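Local coordinates for DUF655 domain-containing protein (Archaeoglobus fulgidus, PDB 2I5H) that is of unknown function but carries a helix-hairpin-helix-like region and may bind nucleic acid, at residues 136-148 with 169-181. Sequence-based numbering, arbitrary orientation.
Sequences LLPGVGKKMMWAI and GIQRPEKLIVSRI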
# COMPACT_ATOMS: atom_id res chain seq x y z
N LEU A 136 6.73 -7.07 14.10
CA LEU A 136 5.59 -6.22 13.78
C LEU A 136 4.94 -6.75 12.49
O LEU A 136 3.76 -6.52 12.23
CB LEU A 136 6.02 -4.77 13.57
CG LEU A 136 6.51 -4.03 14.82
CD1 LEU A 136 7.03 -2.65 14.43
CD2 LEU A 136 5.38 -3.91 15.83
N LEU A 137 5.74 -7.46 11.70
CA LEU A 137 5.25 -8.03 10.45
C LEU A 137 4.37 -9.24 10.70
O LEU A 137 4.82 -10.24 11.27
CB LEU A 137 6.43 -8.44 9.57
CG LEU A 137 7.42 -7.33 9.22
CD1 LEU A 137 8.55 -7.90 8.37
CD2 LEU A 137 6.70 -6.20 8.48
N PRO A 138 3.09 -9.17 10.29
CA PRO A 138 2.16 -10.28 10.48
C PRO A 138 2.72 -11.55 9.85
O PRO A 138 3.02 -11.57 8.65
CB PRO A 138 0.90 -9.79 9.78
CG PRO A 138 0.96 -8.30 9.97
CD PRO A 138 2.42 -8.01 9.67
N GLY A 139 2.87 -12.60 10.65
CA GLY A 139 3.41 -13.84 10.13
C GLY A 139 4.89 -14.01 10.44
O GLY A 139 5.55 -14.89 9.88
N VAL A 140 5.40 -13.17 11.33
CA VAL A 140 6.81 -13.24 11.73
C VAL A 140 6.92 -13.17 13.24
O VAL A 140 6.76 -12.11 13.84
CB VAL A 140 7.62 -12.08 11.12
CG1 VAL A 140 9.05 -12.11 11.65
CG2 VAL A 140 7.63 -12.20 9.61
N GLY A 141 7.18 -14.32 13.86
CA GLY A 141 7.30 -14.38 15.30
C GLY A 141 8.74 -14.51 15.77
O GLY A 141 9.67 -14.34 14.99
N LYS A 142 8.91 -14.81 17.05
CA LYS A 142 10.23 -14.96 17.65
C LYS A 142 11.17 -15.85 16.83
O LYS A 142 12.29 -15.46 16.50
CB LYS A 142 10.11 -15.52 19.07
CG LYS A 142 9.55 -14.54 20.09
CD LYS A 142 10.50 -13.37 20.31
CE LYS A 142 10.09 -12.51 21.50
NZ LYS A 142 8.74 -11.89 21.33
N LYS A 143 10.71 -17.05 16.49
CA LYS A 143 11.52 -17.98 15.72
C LYS A 143 11.95 -17.38 14.38
O LYS A 143 13.13 -17.41 14.02
CB LYS A 143 10.76 -19.28 15.47
CG LYS A 143 11.58 -20.36 14.77
CD LYS A 143 10.78 -21.63 14.54
CE LYS A 143 9.64 -21.41 13.55
NZ LYS A 143 8.86 -22.66 13.33
N MET A 144 10.99 -16.83 13.64
CA MET A 144 11.27 -16.25 12.34
C MET A 144 12.19 -15.04 12.39
O MET A 144 13.08 -14.91 11.55
CB MET A 144 9.96 -15.87 11.64
CG MET A 144 10.13 -15.52 10.17
SD MET A 144 10.99 -16.82 9.27
CE MET A 144 9.73 -18.11 9.27
N MET A 145 11.98 -14.15 13.36
CA MET A 145 12.83 -12.97 13.46
C MET A 145 14.29 -13.36 13.64
O MET A 145 15.17 -12.81 12.98
CB MET A 145 12.39 -12.08 14.63
CG MET A 145 12.59 -12.71 16.00
SD MET A 145 12.60 -11.50 17.32
CE MET A 145 14.31 -10.96 17.26
N TRP A 146 14.56 -14.30 14.54
CA TRP A 146 15.92 -14.74 14.78
C TRP A 146 16.49 -15.41 13.54
O TRP A 146 17.68 -15.31 13.25
CB TRP A 146 15.99 -15.69 15.98
CG TRP A 146 15.94 -14.96 17.29
CD1 TRP A 146 14.96 -15.03 18.24
CD2 TRP A 146 16.91 -14.03 17.79
NE1 TRP A 146 15.26 -14.19 19.29
CE2 TRP A 146 16.45 -13.57 19.05
CE3 TRP A 146 18.13 -13.55 17.30
CZ2 TRP A 146 17.17 -12.65 19.82
CZ3 TRP A 146 18.85 -12.63 18.07
CH2 TRP A 146 18.36 -12.19 19.31
N ALA A 147 15.62 -16.10 12.80
CA ALA A 147 16.04 -16.77 11.57
C ALA A 147 16.47 -15.72 10.56
O ALA A 147 17.44 -15.91 9.82
CB ALA A 147 14.89 -17.60 11.01
N ILE A 148 15.75 -14.60 10.54
CA ILE A 148 16.05 -13.50 9.63
C ILE A 148 17.33 -12.79 10.06
O ILE A 148 18.15 -12.41 9.23
CB ILE A 148 14.89 -12.47 9.60
CG1 ILE A 148 13.60 -13.15 9.12
CG2 ILE A 148 15.25 -11.31 8.69
CD1 ILE A 148 12.38 -12.26 9.19
N GLY A 169 11.93 -21.30 4.98
CA GLY A 169 10.56 -21.33 5.50
C GLY A 169 9.90 -19.97 5.65
O GLY A 169 8.74 -19.88 6.08
N ILE A 170 10.61 -18.90 5.31
CA ILE A 170 10.03 -17.57 5.43
C ILE A 170 9.02 -17.31 4.32
O ILE A 170 9.29 -17.58 3.15
CB ILE A 170 11.12 -16.46 5.38
CG1 ILE A 170 10.51 -15.13 5.82
CG2 ILE A 170 11.68 -16.33 3.97
CD1 ILE A 170 11.50 -13.99 5.87
N GLN A 171 7.85 -16.80 4.70
CA GLN A 171 6.81 -16.50 3.73
C GLN A 171 7.36 -15.40 2.83
O GLN A 171 8.29 -14.69 3.22
CB GLN A 171 5.55 -16.03 4.46
CG GLN A 171 4.30 -15.99 3.59
CD GLN A 171 3.03 -15.85 4.41
OE1 GLN A 171 1.92 -15.88 3.87
NE2 GLN A 171 3.18 -15.70 5.73
N ARG A 172 6.81 -15.26 1.62
CA ARG A 172 7.29 -14.23 0.71
C ARG A 172 7.42 -12.90 1.45
O ARG A 172 6.48 -12.45 2.10
CB ARG A 172 6.34 -14.06 -0.48
CG ARG A 172 6.40 -15.20 -1.49
CD ARG A 172 7.80 -15.35 -2.08
NE ARG A 172 8.21 -14.19 -2.87
CZ ARG A 172 9.38 -14.11 -3.51
NH1 ARG A 172 10.25 -15.11 -3.45
NH2 ARG A 172 9.68 -13.02 -4.21
N PRO A 173 8.60 -12.27 1.36
CA PRO A 173 8.81 -10.99 2.05
C PRO A 173 7.80 -9.92 1.62
O PRO A 173 7.39 -9.10 2.43
CB PRO A 173 10.25 -10.63 1.67
CG PRO A 173 10.44 -11.31 0.35
CD PRO A 173 9.78 -12.64 0.57
N GLU A 174 7.41 -9.95 0.35
CA GLU A 174 6.45 -8.98 -0.16
C GLU A 174 5.12 -9.14 0.56
O GLU A 174 4.49 -8.15 0.95
CB GLU A 174 6.22 -9.16 -1.67
CG GLU A 174 7.49 -9.05 -2.50
CD GLU A 174 8.14 -10.39 -2.73
OE1 GLU A 174 8.33 -11.14 -1.75
OE2 GLU A 174 8.47 -10.70 -3.90
N LYS A 175 4.69 -10.38 0.74
CA LYS A 175 3.43 -10.67 1.41
C LYS A 175 3.47 -10.19 2.85
O LYS A 175 2.47 -9.69 3.38
CB LYS A 175 3.13 -12.17 1.37
CG LYS A 175 1.82 -12.54 2.03
CD LYS A 175 1.40 -13.96 1.71
CE LYS A 175 0.02 -14.25 2.28
NZ LYS A 175 -0.99 -13.27 1.77
N LEU A 176 4.62 -10.35 3.49
CA LEU A 176 4.78 -9.91 4.87
C LEU A 176 4.62 -8.40 4.93
O LEU A 176 3.94 -7.87 5.81
CB LEU A 176 6.17 -10.30 5.40
CG LEU A 176 6.49 -11.79 5.51
CD1 LEU A 176 7.95 -11.94 5.92
CD2 LEU A 176 5.58 -12.45 6.53
N ILE A 177 5.25 -7.71 3.98
CA ILE A 177 5.17 -6.26 3.93
C ILE A 177 3.74 -5.80 3.65
O ILE A 177 3.23 -4.91 4.33
CB ILE A 177 6.10 -5.68 2.84
CG1 ILE A 177 7.56 -6.00 3.18
CG2 ILE A 177 5.91 -4.18 2.72
CD1 ILE A 177 8.04 -5.39 4.49
N VAL A 178 3.11 -6.41 2.65
CA VAL A 178 1.73 -6.05 2.30
C VAL A 178 0.81 -6.23 3.51
O VAL A 178 -0.04 -5.38 3.77
CB VAL A 178 1.20 -6.91 1.13
CG1 VAL A 178 -0.27 -6.63 0.90
CG2 VAL A 178 2.00 -6.61 -0.13
N SER A 179 1.00 -7.33 4.24
CA SER A 179 0.20 -7.61 5.42
C SER A 179 0.34 -6.52 6.47
O SER A 179 -0.64 -6.12 7.09
CB SER A 179 0.59 -8.95 6.04
OG SER A 179 0.14 -10.04 5.26
N ARG A 180 1.57 -6.04 6.67
CA ARG A 180 1.81 -4.99 7.65
C ARG A 180 1.18 -3.68 7.21
O ARG A 180 0.52 -3.00 7.99
CB ARG A 180 3.31 -4.79 7.89
CG ARG A 180 3.64 -3.69 8.89
CD ARG A 180 3.01 -3.96 10.26
NE ARG A 180 3.11 -2.80 11.15
CZ ARG A 180 2.68 -2.79 12.41
NH1 ARG A 180 2.12 -3.87 12.94
NH2 ARG A 180 2.80 -1.69 13.14
N ILE A 181 1.37 -3.32 5.94
CA ILE A 181 0.80 -2.07 5.43
C ILE A 181 -0.72 -2.08 5.59
O ILE A 181 -1.31 -1.12 6.08
CB ILE A 181 1.18 -1.85 3.96
CG1 ILE A 181 2.69 -1.63 3.86
CG2 ILE A 181 0.42 -0.65 3.39
CD1 ILE A 181 3.23 -1.57 2.44
O HOH W 1 1.97 -12.30 5.94
O HOH W 2 7.07 -16.09 7.64
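Leu176 packs across Val140 at about a right angle, its two methyl branches straddling one atom: CD1 and CD2 of Leu176 each lie 3.7 Å from CG2 of Val140. Leu137 to Val140 form a type II beta turn, and Gly141 follows as the N-cap of helix 142-154; the sequence Leu-Pro-Gly-Val-Gly matches the hairpin of a helix-hairpin-helix (HhH) motif, consistent with the clan of this family, and the contact lays this hairpin against helix 173-186. In relatives such hairpins commonly meet the DNA backbone; that role is only inferred here.

Pro138 lays its ring against Ser179 and Arg180 of helix 173-186, with CB of Pro138 3.8 Å from CB of Ser179 and CD of Pro138 3.7 Å from CA of Arg180. Beside it, Leu137 sends CD2 against the aliphatic stem of Arg180, while its other neighbours include Phe120 of helix 114-121. The Arg180 chain starts extended and then bends at chi2 (59°), bringing its guanidinium under Leu136, whose CB sits 4.0 Å above the centre of one face. NH1 gives a weak, strongly bent bond to the Leu136 carbonyl; the firmer partner is Glu184, which forms a salt bridge with NE.

Farther along, the bent chain of Met144 crosses Ile170, SD to CG1 at 3.9 Å, and Ile148 meets the CD1 tip of the same isoleucine, which also touches Ile163. Two waters stitch the polar margin: one joins Pro138 O to Ser179 OG, and the other donates to Gly139 O while accepting from Gln171 N at 3.1 Å.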